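Local coordinates for universal stress protein (Pseudomonas aeruginosa UCBPP-PA14, PDB 7MQ5) that is of unknown function but belongs to the universal stress protein family, whose members are often induced under stress and in some cases bind ATP, at residues A[14-19]-A[40-45]; A[25-30]-A[92-97]; A[124-129]-A[268-273]; A[7-12]-A[88-93]. One frame throughout, in Å; residues are numbered along the deposited sequence. Where two conformers were deposited one is given.

Contact 1 of 4, residues A[14-19]-A[40-45]; sequences IEPDQL and LLVCEK
Ile14 lays its CB and CG1 against strand 37-43, CG1 resting 3.9 Å from CB of Leu40 and CB at the same distance from CG2 of Val42; both pairs of side chains cross obliquely. CG1 of Ile14 is set anti to its own carbonyl carbon (chi1 -60°), which carries it beside Leu40, while the CG2 branch faces Val42. One direct hydrogen bond joins the backbones: Ile14 N donates to Leu41 O at 2.9 Å in a nearly straight bond (173°). Beyond it the two chains part. A water fills the next step, donating to Ile14 O at 2.8 Å and accepting from Cys43 N at the same length, where a direct bond no longer spans the gap. CG2 of Val42 covers that carbonyl too, 3.8 Å from Ile14 O.

Farther out, Pro16 touches Val42 loosely through CD and sets its ring CG 3.6 Å from Glu44 OE1. Glu44 is extended, CG anti to the backbone N (chi1 -178°); its OE2 makes a salt bridge to Arg47 and its OE1 a hydrogen bond to His49. Asp17 also pairs with Arg47, so this one guanidinium probably offsets the repulsion between the two neighbouring acids. Leu53, Leu56 and Leu60 of helix 50-62 cover Val42 and Leu40. The contact lies at the C-terminal ends of two neighbouring parallel strands: strand 9-13, helix 22-34 and strand 37-43 form a beta-alpha-beta unit, as in the Rossmann-like fold of the HUP clan.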
loop_
_atom_site.group_PDB
_atom_site.type_symbol
_atom_site.label_atom_id
_atom_site.label_comp_id
_atom_site.label_asym_id
_atom_site.label_seq_id
_atom_site.Cartn_x
_atom_site.Cartn_y
_atom_site.Cartn_z
ATOM N N ILE A 14 -15.675 1.151 -4.246
ATOM C CA ILE A 14 -16.536 2.362 -4.335
ATOM C C ILE A 14 -17.532 2.347 -3.177
ATOM O O ILE A 14 -18.263 1.362 -3.036
ATOM C CB ILE A 14 -17.278 2.397 -5.695
ATOM C CG1 ILE A 14 -16.319 2.421 -6.890
ATOM C CG2 ILE A 14 -18.263 3.561 -5.741
ATOM C CD1 ILE A 14 -15.453 3.660 -6.983
ATOM N N GLU A 15 -17.562 3.420 -2.393
ATOM C CA GLU A 15 -18.547 3.564 -1.294
ATOM C C GLU A 15 -19.787 4.254 -1.842
ATOM O O GLU A 15 -19.691 5.206 -2.616
ATOM C CB GLU A 15 -18.009 4.426 -0.152
ATOM C CG GLU A 15 -16.911 3.778 0.665
ATOM C CD GLU A 15 -17.363 2.759 1.703
ATOM O OE1 GLU A 15 -18.581 2.653 1.961
ATOM O OE2 GLU A 15 -16.485 2.097 2.288
ATOM N N PRO A 16 -20.996 3.787 -1.483
ATOM C CA PRO A 16 -22.210 4.474 -1.933
ATOM C C PRO A 16 -22.660 5.729 -1.157
ATOM O O PRO A 16 -23.358 6.562 -1.756
ATOM C CB PRO A 16 -23.286 3.389 -1.771
ATOM C CG PRO A 16 -22.758 2.474 -0.678
ATOM C CD PRO A 16 -21.256 2.475 -0.860
ATOM N N ASP A 17 -22.232 5.900 0.103
ATOM C CA ASP A 17 -22.856 6.958 0.954
ATOM C C ASP A 17 -21.846 7.930 1.587
ATOM O O ASP A 17 -22.273 8.747 2.416
ATOM C CB ASP A 17 -23.694 6.298 2.057
ATOM C CG ASP A 17 -24.804 5.397 1.535
ATOM O OD1 ASP A 17 -25.520 5.823 0.610
ATOM O OD2 ASP A 17 -24.920 4.258 2.037
ATOM N N GLN A 18 -20.574 7.889 1.207
ATOM C CA GLN A 18 -19.572 8.810 1.810
ATOM C C GLN A 18 -19.459 10.073 0.939
ATOM O O GLN A 18 -19.835 10.020 -0.240
ATOM C CB GLN A 18 -18.237 8.074 1.957
ATOM C CG GLN A 18 -18.276 6.908 2.943
ATOM C CD GLN A 18 -18.304 7.334 4.395
ATOM O OE1 GLN A 18 -18.169 8.510 4.730
ATOM N NE2 GLN A 18 -18.447 6.363 5.286
ATOM N N LEU A 19 -18.922 11.164 1.490
ATOM C CA LEU A 19 -18.798 12.438 0.726
ATOM C C LEU A 19 -17.436 12.581 0.052
ATOM O O LEU A 19 -17.216 13.607 -0.633
ATOM C CB LEU A 19 -19.078 13.623 1.649
ATOM C CG LEU A 19 -20.495 13.686 2.207
ATOM C CD1 LEU A 19 -20.740 15.057 2.808
ATOM C CD2 LEU A 19 -21.536 13.389 1.132
ATOM N N LEU A 40 -14.536 -1.343 -10.942
ATOM C CA LEU A 40 -15.204 -0.639 -9.826
ATOM C C LEU A 40 -16.160 -1.602 -9.125
ATOM O O LEU A 40 -17.049 -2.164 -9.793
ATOM C CB LEU A 40 -15.970 0.575 -10.354
ATOM C CG LEU A 40 -15.246 1.468 -11.360
ATOM C CD1 LEU A 40 -16.087 2.688 -11.698
ATOM C CD2 LEU A 40 -13.873 1.882 -10.864
ATOM N N LEU A 41 -16.021 -1.721 -7.814
ATOM C CA LEU A 41 -16.836 -2.679 -7.040
ATOM C C LEU A 41 -17.599 -1.952 -5.940
ATOM O O LEU A 41 -16.974 -1.232 -5.144
ATOM C CB LEU A 41 -15.918 -3.737 -6.421
ATOM C CG LEU A 41 -16.566 -4.669 -5.396
ATOM C CD1 LEU A 41 -17.586 -5.585 -6.064
ATOM C CD2 LEU A 41 -15.513 -5.469 -4.638
ATOM N N VAL A 42 -18.909 -2.187 -5.885
ATOM C CA VAL A 42 -19.731 -1.764 -4.718
ATOM C C VAL A 42 -20.082 -3.039 -3.947
ATOM O O VAL A 42 -20.636 -3.960 -4.556
ATOM C CB VAL A 42 -20.990 -0.976 -5.119
ATOM C CG1 VAL A 42 -21.871 -0.724 -3.904
ATOM C CG2 VAL A 42 -20.634 0.327 -5.811
ATOM N N CYS A 43 -19.771 -3.061 -2.657
ATOM C CA CYS A 43 -20.042 -4.232 -1.794
ATOM C C CYS A 43 -21.327 -3.975 -1.009
ATOM O O CYS A 43 -21.271 -3.308 0.036
ATOM C CB CYS A 43 -18.884 -4.486 -0.842
ATOM S SG CYS A 43 -17.318 -4.771 -1.695
ATOM N N GLU A 44 -22.449 -4.475 -1.523
ATOM C CA GLU A 44 -23.757 -4.261 -0.865
ATOM C C GLU A 44 -24.770 -5.218 -1.474
ATOM O O GLU A 44 -24.668 -5.511 -2.678
ATOM C CB GLU A 44 -24.239 -2.825 -1.072
ATOM C CG GLU A 44 -25.554 -2.531 -0.368
ATOM C CD GLU A 44 -26.085 -1.118 -0.519
ATOM O OE1 GLU A 44 -25.263 -0.178 -0.621
ATOM O OE2 GLU A 44 -27.328 -0.961 -0.521
ATOM N N LYS A 45 -25.727 -5.653 -0.664
ATOM C CA LYS A 45 -26.804 -6.541 -1.156
ATOM C C LYS A 45 -28.086 -5.752 -1.452
ATOM O O LYS A 45 -28.703 -6.007 -2.498
ATOM C CB LYS A 45 -27.127 -7.602 -0.101
ATOM C CG LYS A 45 -28.197 -8.609 -0.500
ATOM C CD LYS A 45 -28.485 -9.653 0.559
ATOM C CE LYS A 45 -29.183 -9.100 1.785
ATOM N NZ LYS A 45 -29.511 -10.162 2.765
HETATM O O HOH W 1 -18.395 -0.931 -1.418
#

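Contact 2 of 4, residues A[25-30]-A[92-97]; sequences KRAQLI and LIIKQH
Helix 22-34 lies against the parallel part of the sheet, in a layering consistent with the Rossmann-like fold of the HUP clan, and here its 25-30 part packs over strand 92-96. The axes of these short segments approach to 9.4 Å, their N-to-C directions 142° apart, nearer antiparallel than parallel. Ile94 carries the contact with a single methyl: its CD1 sits 3.9 Å from both CA and CB of Ala27, and the small alanine lets it come close to the helix backbone. CG1 of Ile94 is anti to the carbonyl carbon, and chi2 of 180° then extends CD1 toward the helix. One turn on, Ile30 meets it tip to tip, CD1 to CD1 at 4.1 Å, and the same Ile30 CD1 brushes Leu92 CD2 at 4.4 Å.

Arg26 adds its CB and carbonyl carbon, the CB 4.4 Å from Ile94 CD1; the rest of the side chain turns away to a salt bridge with Asp270 and a hydrogen bond to Arg130 O. Ile10 of strand 9-13 and Leu124 of strand 123-126 also touch Ile94, extending this apolar layer across the sheet. With no hydrogen bond between the two segments, their hold on each other rests on van der Waals contact of buried aliphatic groups.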
loop_
_atom_site.group_PDB
_atom_site.type_symbol
_atom_site.label_atom_id
_atom_site.label_comp_id
_atom_site.label_asym_id
_atom_site.label_seq_id
_atom_site.Cartn_x
_atom_site.Cartn_y
_atom_site.Cartn_z
ATOM N N LYS A 25 -10.240 8.497 -7.092
ATOM C CA LYS A 25 -9.287 9.570 -7.500
ATOM C C LYS A 25 -7.876 8.980 -7.640
ATOM O O LYS A 25 -7.194 9.280 -8.643
ATOM C CB LYS A 25 -9.333 10.736 -6.509
ATOM C CG LYS A 25 -10.572 11.614 -6.636
ATOM C CD LYS A 25 -10.628 12.746 -5.639
ATOM C CE LYS A 25 -11.712 13.750 -5.968
ATOM N NZ LYS A 25 -11.437 14.438 -7.251
ATOM N N ARG A 26 -7.426 8.189 -6.667
ATOM C CA ARG A 26 -6.064 7.615 -6.811
ATOM C C ARG A 26 -6.027 6.685 -8.035
ATOM O O ARG A 26 -5.020 6.691 -8.757
ATOM C CB ARG A 26 -5.632 6.790 -5.597
ATOM C CG ARG A 26 -5.716 7.478 -4.249
ATOM C CD ARG A 26 -5.213 8.884 -4.208
ATOM N NE ARG A 26 -5.019 9.303 -2.837
ATOM C CZ ARG A 26 -4.864 10.556 -2.446
ATOM N NH1 ARG A 26 -4.625 10.816 -1.173
ATOM N NH2 ARG A 26 -4.970 11.548 -3.311
ATOM N N ALA A 27 -7.090 5.899 -8.248
ATOM C CA ALA A 27 -7.115 4.958 -9.393
ATOM C C ALA A 27 -7.008 5.729 -10.714
ATOM O O ALA A 27 -6.284 5.278 -11.619
ATOM C CB ALA A 27 -8.377 4.137 -9.343
ATOM N N GLN A 28 -7.715 6.861 -10.818
ATOM C CA GLN A 28 -7.660 7.677 -12.064
ATOM C C GLN A 28 -6.246 8.233 -12.262
ATOM O O GLN A 28 -5.771 8.283 -13.401
ATOM C CB GLN A 28 -8.672 8.820 -12.015
ATOM C CG GLN A 28 -10.108 8.383 -12.214
ATOM C CD GLN A 28 -11.014 9.559 -11.964
ATOM O OE1 GLN A 28 -11.253 9.946 -10.824
ATOM N NE2 GLN A 28 -11.464 10.182 -13.034
ATOM N N LEU A 29 -5.595 8.650 -11.181
ATOM C CA LEU A 29 -4.233 9.214 -11.338
ATOM C C LEU A 29 -3.295 8.118 -11.843
ATOM O O LEU A 29 -2.569 8.345 -12.822
ATOM C CB LEU A 29 -3.746 9.780 -10.007
ATOM C CG LEU A 29 -2.380 10.457 -10.068
ATOM C CD1 LEU A 29 -2.445 11.733 -10.884
ATOM C CD2 LEU A 29 -1.859 10.753 -8.672
ATOM N N ILE A 30 -3.341 6.954 -11.197
ATOM C CA ILE A 30 -2.436 5.838 -11.575
ATOM C C ILE A 30 -2.731 5.397 -13.014
ATOM O O ILE A 30 -1.802 5.360 -13.834
ATOM C CB ILE A 30 -2.590 4.681 -10.574
ATOM C CG1 ILE A 30 -2.138 5.079 -9.167
ATOM C CG2 ILE A 30 -1.859 3.448 -11.076
ATOM C CD1 ILE A 30 -2.660 4.155 -8.085
ATOM N N LEU A 92 -3.869 -4.929 -7.780
ATOM C CA LEU A 92 -3.874 -3.888 -6.731
ATOM C C LEU A 92 -5.321 -3.716 -6.294
ATOM O O LEU A 92 -6.210 -3.742 -7.147
ATOM C CB LEU A 92 -3.338 -2.566 -7.294
ATOM C CG LEU A 92 -3.399 -1.338 -6.384
ATOM C CD1 LEU A 92 -2.504 -1.495 -5.152
ATOM C CD2 LEU A 92 -3.003 -0.093 -7.157
ATOM N N ILE A 93 -5.524 -3.558 -4.996
ATOM C CA ILE A 93 -6.831 -3.155 -4.420
ATOM C C ILE A 93 -6.653 -1.751 -3.847
ATOM O O ILE A 93 -5.692 -1.549 -3.090
ATOM C CB ILE A 93 -7.279 -4.140 -3.332
ATOM C CG1 ILE A 93 -7.476 -5.547 -3.895
ATOM C CG2 ILE A 93 -8.526 -3.632 -2.625
ATOM C CD1 ILE A 93 -7.615 -6.625 -2.844
ATOM N N ILE A 94 -7.552 -0.836 -4.188
ATOM C CA ILE A 94 -7.552 0.526 -3.599
ATOM C C ILE A 94 -8.837 0.669 -2.789
ATOM O O ILE A 94 -9.946 0.475 -3.335
ATOM C CB ILE A 94 -7.432 1.634 -4.649
ATOM C CG1 ILE A 94 -6.223 1.417 -5.564
ATOM C CG2 ILE A 94 -7.405 2.995 -3.959
ATOM C CD1 ILE A 94 -6.062 2.498 -6.614
ATOM N N LYS A 95 -8.676 1.002 -1.506
ATOM C CA LYS A 95 -9.841 1.216 -0.628
ATOM C C LYS A 95 -9.575 2.424 0.267
ATOM O O LYS A 95 -8.461 2.549 0.815
ATOM C CB LYS A 95 -10.115 -0.023 0.221
ATOM C CG LYS A 95 -11.348 0.150 1.084
ATOM C CD LYS A 95 -11.781 -1.053 1.872
ATOM C CE LYS A 95 -12.974 -0.731 2.760
ATOM N NZ LYS A 95 -12.643 0.276 3.807
ATOM N N GLN A 96 -10.586 3.258 0.441
ATOM C CA GLN A 96 -10.450 4.408 1.351
ATOM C C GLN A 96 -10.756 3.982 2.787
ATOM O O GLN A 96 -11.716 3.229 3.037
ATOM C CB GLN A 96 -11.375 5.543 0.917
ATOM C CG GLN A 96 -11.310 6.743 1.848
ATOM C CD GLN A 96 -11.923 8.005 1.287
ATOM O OE1 GLN A 96 -12.508 8.037 0.200
ATOM N NE2 GLN A 96 -11.791 9.070 2.054
ATOM N N HIS A 97 -9.944 4.490 3.699
ATOM C CA HIS A 97 -10.120 4.283 5.149
ATOM C C HIS A 97 -11.176 5.239 5.694
ATOM O O HIS A 97 -11.066 6.455 5.448
ATOM C CB HIS A 97 -8.789 4.534 5.848
ATOM C CG HIS A 97 -8.897 4.638 7.325
ATOM N ND1 HIS A 97 -8.497 5.765 8.008
ATOM C CD2 HIS A 97 -9.348 3.761 8.240
ATOM C CE1 HIS A 97 -8.694 5.576 9.298
ATOM N NE2 HIS A 97 -9.212 4.347 9.469
#

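Contact 3 of 4, residues A[124-129]-A[268-273]; sequences LMTKTA and ESDVLV
Met125, deposited as selenomethionine, and Val271 form a hydrogen-bonded antiparallel pair, Met125 N to Val271 O and Val271 N back to Met125 O, each 2.9 Å. This is where strands 123-126 and 270-274 join two otherwise parallel runs of strands into one mixed sheet. In the adjoining non-hydrogen-bonded pair, Leu124 and Leu272 share a face, with Leu124 CB 4.1 Å from Leu272 CD1.

Past the end of strand 123-126 a side chain takes over from the backbone. Asp270 OD1 accepts two consecutive amides: Lys127 N, at 2.8 Å, comes from above the carboxylate plane, whereas Thr128 N, at 3.2 Å, arrives nearly along the C-O axis. CG of Asp270 is anti to its carbonyl carbon (chi1 -70°), which sets the carboxylate beside Thr126, their side chains pointing the same way. Thr128 crosses Asp270 at about a right angle, its CG2 3.4 Å from OD1.

The second shell fixes the other oxygen: OD2 takes a salt bridge from Arg26 NE of helix 22-34 and a hydrogen bond from Trp132 NE1, an environment likely to favour the charged carboxylate. Lys127 runs beside Val271 and ends on the carbonyls of Leu264, Leu267 and Ala106, while Ser269 OG bonds to Asp270 O and to Thr241. Ser269 O, by contrast, is buried without a polar partner, covered by Lys127 CB at 3.3 Å. Where the loops diverge, a water donates to Lys127 O and to Glu268 O, 2.7 Å from each.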
loop_
_atom_site.group_PDB
_atom_site.type_symbol
_atom_site.label_atom_id
_atom_site.label_comp_id
_atom_site.label_asym_id
_atom_site.label_seq_id
_atom_site.Cartn_x
_atom_site.Cartn_y
_atom_site.Cartn_z
ATOM N N LEU A 124 -3.642 -0.603 -1.428
ATOM C CA LEU A 124 -3.481 0.834 -1.145
ATOM C C LEU A 124 -4.668 1.274 -0.296
ATOM O O LEU A 124 -5.807 1.265 -0.769
ATOM C CB LEU A 124 -3.445 1.614 -2.458
ATOM C CG LEU A 124 -3.395 3.131 -2.319
ATOM C CD1 LEU A 124 -2.141 3.590 -1.582
ATOM C CD2 LEU A 124 -3.496 3.785 -3.684
HETATM N N MSE A 125 -4.393 1.584 0.969
HETATM C CA MSE A 125 -5.377 2.130 1.885
HETATM C C MSE A 125 -5.234 3.644 1.848
HETATM O O MSE A 125 -4.190 4.160 2.249
HETATM C CB MSE A 125 -5.106 1.658 3.314
HETATM C CG MSE A 125 -5.266 0.173 3.530
HETATM SE SE MSE A 125 -7.102 -0.447 3.257
HETATM C CE MSE A 125 -8.016 0.793 4.479
ATOM N N THR A 126 -6.242 4.350 1.331
ATOM C CA THR A 126 -6.131 5.802 1.263
ATOM C C THR A 126 -6.574 6.392 2.603
ATOM O O THR A 126 -7.648 6.025 3.096
ATOM C CB THR A 126 -6.851 6.395 0.042
ATOM O OG1 THR A 126 -8.269 6.434 0.221
ATOM C CG2 THR A 126 -6.539 5.650 -1.237
ATOM N N LYS A 127 -5.750 7.272 3.177
ATOM C CA LYS A 127 -6.055 7.844 4.511
ATOM C C LYS A 127 -6.090 9.372 4.496
ATOM O O LYS A 127 -6.465 9.947 5.531
ATOM C CB LYS A 127 -5.041 7.365 5.551
ATOM C CG LYS A 127 -4.942 5.851 5.700
ATOM C CD LYS A 127 -4.087 5.406 6.867
ATOM C CE LYS A 127 -4.802 5.548 8.189
ATOM N NZ LYS A 127 -3.936 5.172 9.332
ATOM N N THR A 128 -5.687 10.004 3.400
ATOM C CA THR A 128 -5.674 11.485 3.333
ATOM C C THR A 128 -6.389 11.921 2.058
ATOM O O THR A 128 -6.399 11.155 1.090
ATOM C CB THR A 128 -4.244 12.044 3.388
ATOM O OG1 THR A 128 -4.320 13.472 3.372
ATOM C CG2 THR A 128 -3.364 11.574 2.247
ATOM N N ALA A 129 -6.969 13.116 2.079
ATOM C CA ALA A 129 -7.613 13.674 0.869
ATOM C C ALA A 129 -6.607 14.513 0.083
ATOM O O ALA A 129 -6.960 14.969 -1.019
ATOM C CB ALA A 129 -8.810 14.497 1.246
ATOM N N GLU A 268 -0.873 9.095 8.799
ATOM C CA GLU A 268 -1.917 9.986 8.240
ATOM C C GLU A 268 -1.800 9.995 6.712
ATOM O O GLU A 268 -2.715 10.501 6.061
ATOM C CB GLU A 268 -1.792 11.381 8.845
ATOM C CG GLU A 268 -2.027 11.388 10.352
ATOM C CD GLU A 268 -2.002 12.739 11.047
ATOM O OE1 GLU A 268 -1.264 13.633 10.597
ATOM O OE2 GLU A 268 -2.751 12.898 12.032
ATOM N N SER A 269 -0.705 9.471 6.172
ATOM C CA SER A 269 -0.516 9.320 4.715
ATOM C C SER A 269 -1.351 8.138 4.217
ATOM O O SER A 269 -1.744 7.290 5.018
ATOM C CB SER A 269 0.952 9.050 4.390
ATOM O OG SER A 269 1.356 7.770 4.895
ATOM N N ASP A 270 -1.596 8.105 2.916
ATOM C CA ASP A 270 -2.056 6.841 2.313
ATOM C C ASP A 270 -0.971 5.793 2.602
ATOM O O ASP A 270 0.212 6.166 2.804
ATOM C CB ASP A 270 -2.229 6.954 0.800
ATOM C CG ASP A 270 -3.385 7.811 0.326
ATOM O OD1 ASP A 270 -4.106 8.393 1.164
ATOM O OD2 ASP A 270 -3.560 7.873 -0.904
ATOM N N VAL A 271 -1.339 4.522 2.595
ATOM C CA VAL A 271 -0.351 3.449 2.852
ATOM C C VAL A 271 -0.508 2.366 1.785
ATOM O O VAL A 271 -1.621 1.834 1.606
ATOM C CB VAL A 271 -0.476 2.854 4.271
ATOM C CG1 VAL A 271 0.705 1.939 4.592
ATOM C CG2 VAL A 271 -0.600 3.928 5.343
ATOM N N LEU A 272 0.588 2.064 1.097
ATOM C CA LEU A 272 0.639 0.922 0.162
ATOM C C LEU A 272 1.299 -0.229 0.911
ATOM O O LEU A 272 2.468 -0.082 1.335
ATOM C CB LEU A 272 1.422 1.287 -1.097
ATOM C CG LEU A 272 1.556 0.155 -2.106
ATOM C CD1 LEU A 272 0.204 -0.281 -2.633
ATOM C CD2 LEU A 272 2.478 0.529 -3.248
ATOM N N VAL A 273 0.562 -1.311 1.095
ATOM C CA VAL A 273 1.026 -2.478 1.884
ATOM C C VAL A 273 1.410 -3.619 0.942
ATOM O O VAL A 273 0.545 -4.124 0.204
ATOM C CB VAL A 273 -0.076 -2.907 2.863
ATOM C CG1 VAL A 273 0.377 -4.098 3.687
ATOM C CG2 VAL A 273 -0.500 -1.750 3.754
HETATM O O HOH W 2 -4.993 11.402 7.287
#

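Contact 4 of 4, residues A[7-12]-A[88-93]; sequences IRSILV and EGCGLI
Leu11 N donates to Leu92 O at 2.8 Å, and Gly91 N donates to Ser9 O at 2.9 Å; these two backbone bonds bind strand 9-13 to the entry of the parallel strand 92-96. Beside them, a water 2.8 Å from, and hydrogen-bonded to, Ser9 OG donates to Glu88 O and, weakly, to Gly89 O, linking the strand to the end of helix 77-88. Gly89 leaves the helix with positive phi (68°), a conformation that favours glycine. Ser9 OG lies between its backbone N and carbonyl carbon (chi1 70°), which places it over Cys90, 3.2 Å from CA.

SG of Cys90 tucks under Leu11, 3.8 Å from its CB. Ile7 lays CG2 directly over the backbone of Gly91 and reaches Leu92 CB at 4.0 Å. Across the two strands, Ile10 and Leu92 lie side by side on one face, CG2 to CD2 at 4.1 Å, and Leu11 and Ile93 do the same on the other, CD2 to CG1 at 4.0 Å. Leu92 N is buried here without a polar partner.

Helix 22-34 covers the Ile10 face through Ile30, and helix 77-88 covers the Leu11 face through Ile81 and Gln85, while strand 37-43 flanks strand 9-13 along its other edge.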
loop_
_atom_site.group_PDB
_atom_site.type_symbol
_atom_site.label_atom_id
_atom_site.label_comp_id
_atom_site.label_asym_id
_atom_site.label_seq_id
_atom_site.Cartn_x
_atom_site.Cartn_y
_atom_site.Cartn_z
ATOM N N ILE A 7 1.100 -3.444 -13.286
ATOM C CA ILE A 7 -0.250 -3.799 -12.754
ATOM C C ILE A 7 -1.261 -3.495 -13.856
ATOM O O ILE A 7 -1.452 -2.306 -14.177
ATOM C CB ILE A 7 -0.546 -3.076 -11.435
ATOM C CG1 ILE A 7 0.442 -3.541 -10.357
ATOM C CG2 ILE A 7 -1.989 -3.313 -11.032
ATOM C CD1 ILE A 7 0.424 -2.729 -9.087
ATOM N N ARG A 8 -1.874 -4.533 -14.411
ATOM C CA ARG A 8 -2.758 -4.310 -15.581
ATOM C C ARG A 8 -4.229 -4.144 -15.191
ATOM O O ARG A 8 -4.988 -3.734 -16.060
ATOM C CB ARG A 8 -2.510 -5.384 -16.635
ATOM C CG ARG A 8 -1.051 -5.470 -17.077
ATOM C CD ARG A 8 -0.387 -4.117 -17.292
ATOM N NE ARG A 8 -1.107 -3.313 -18.270
ATOM C CZ ARG A 8 -1.083 -1.982 -18.339
ATOM N NH1 ARG A 8 -0.392 -1.270 -17.465
ATOM N NH2 ARG A 8 -1.782 -1.363 -19.274
ATOM N N SER A 9 -4.612 -4.473 -13.957
ATOM C CA SER A 9 -5.994 -4.149 -13.530
ATOM C C SER A 9 -5.979 -3.811 -12.044
ATOM O O SER A 9 -5.203 -4.411 -11.263
ATOM C CB SER A 9 -7.013 -5.205 -13.892
ATOM O OG SER A 9 -6.854 -6.383 -13.130
ATOM N N ILE A 10 -6.792 -2.825 -11.704
ATOM C CA ILE A 10 -6.915 -2.309 -10.326
ATOM C C ILE A 10 -8.349 -2.476 -9.859
ATOM O O ILE A 10 -9.281 -2.063 -10.587
ATOM C CB ILE A 10 -6.512 -0.827 -10.298
ATOM C CG1 ILE A 10 -5.072 -0.634 -10.775
ATOM C CG2 ILE A 10 -6.752 -0.231 -8.921
ATOM C CD1 ILE A 10 -4.673 0.810 -10.943
ATOM N N LEU A 11 -8.512 -3.103 -8.701
ATOM C CA LEU A 11 -9.841 -3.178 -8.057
ATOM C C LEU A 11 -10.043 -1.898 -7.241
ATOM O O LEU A 11 -9.217 -1.609 -6.345
ATOM C CB LEU A 11 -9.916 -4.419 -7.170
ATOM C CG LEU A 11 -11.256 -4.626 -6.469
ATOM C CD1 LEU A 11 -12.368 -4.829 -7.487
ATOM C CD2 LEU A 11 -11.170 -5.804 -5.511
ATOM N N VAL A 12 -11.094 -1.149 -7.562
ATOM C CA VAL A 12 -11.413 0.118 -6.866
ATOM C C VAL A 12 -12.666 -0.111 -6.031
ATOM O O VAL A 12 -13.734 -0.379 -6.607
ATOM C CB VAL A 12 -11.618 1.267 -7.862
ATOM C CG1 VAL A 12 -11.778 2.589 -7.139
ATOM C CG2 VAL A 12 -10.501 1.344 -8.893
ATOM N N GLU A 88 -11.504 -11.130 -11.064
ATOM C CA GLU A 88 -11.060 -10.169 -12.104
ATOM C C GLU A 88 -9.539 -10.205 -12.299
ATOM O O GLU A 88 -9.066 -9.593 -13.271
ATOM C CB GLU A 88 -11.589 -8.788 -11.719
ATOM C CG GLU A 88 -13.102 -8.715 -11.721
ATOM C CD GLU A 88 -13.727 -8.846 -13.094
ATOM O OE1 GLU A 88 -13.050 -8.520 -14.079
ATOM O OE2 GLU A 88 -14.879 -9.289 -13.171
ATOM N N GLY A 89 -8.808 -10.921 -11.448
ATOM C CA GLY A 89 -7.342 -11.007 -11.605
ATOM C C GLY A 89 -6.634 -9.689 -11.338
ATOM O O GLY A 89 -5.572 -9.464 -11.910
ATOM N N CYS A 90 -7.159 -8.863 -10.444
ATOM C CA CYS A 90 -6.544 -7.536 -10.204
ATOM C C CYS A 90 -5.220 -7.661 -9.440
ATOM O O CYS A 90 -5.091 -8.556 -8.583
ATOM C CB CYS A 90 -7.514 -6.621 -9.466
ATOM S SG CYS A 90 -9.073 -6.381 -10.361
ATOM N N GLY A 91 -4.281 -6.771 -9.757
ATOM C CA GLY A 91 -2.945 -6.732 -9.133
ATOM C C GLY A 91 -2.809 -5.681 -8.049
ATOM O O GLY A 91 -1.732 -5.559 -7.463
ATOM N N LEU A 92 -3.869 -4.929 -7.780
ATOM C CA LEU A 92 -3.874 -3.888 -6.731
ATOM C C LEU A 92 -5.321 -3.716 -6.294
ATOM O O LEU A 92 -6.210 -3.742 -7.147
ATOM C CB LEU A 92 -3.338 -2.566 -7.294
ATOM C CG LEU A 92 -3.399 -1.338 -6.384
ATOM C CD1 LEU A 92 -2.504 -1.495 -5.152
ATOM C CD2 LEU A 92 -3.003 -0.093 -7.157
ATOM N N ILE A 93 -5.524 -3.558 -4.996
ATOM C CA ILE A 93 -6.831 -3.155 -4.420
ATOM C C ILE A 93 -6.653 -1.751 -3.847
ATOM O O ILE A 93 -5.692 -1.549 -3.090
ATOM C CB ILE A 93 -7.279 -4.140 -3.332
ATOM C CG1 ILE A 93 -7.476 -5.547 -3.895
ATOM C CG2 ILE A 93 -8.526 -3.632 -2.625
ATOM C CD1 ILE A 93 -7.615 -6.625 -2.844
HETATM O O HOH W 3 -6.838 -8.669 -14.794
#

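Overall arrangement
From the N terminus, strand 9-13 opens contact 4, which closes when the chain returns after helix 77-88 to enter strand 92-96. Contact 1 closes earlier, between the loop after strand 9-13 and strand 37-43, and so lies wholly within that span. Contact 2 crosses contact 1, since helix 22-34 leaves from within its span, and ends on the strand that contact 4 also uses, sharing Leu92 and Ile93. Contact 3 follows in series, returning strand 270-274 to strand 123-126 across 138 residues. Contacts 3 and 4 join neighbouring strands of one sheet, contact 1 fastens the loop after strand 9-13 to strand 37-43, and contact 2 lays a helix on the sheet. Arg26 and Asp270 link that helix to the antiparallel seam.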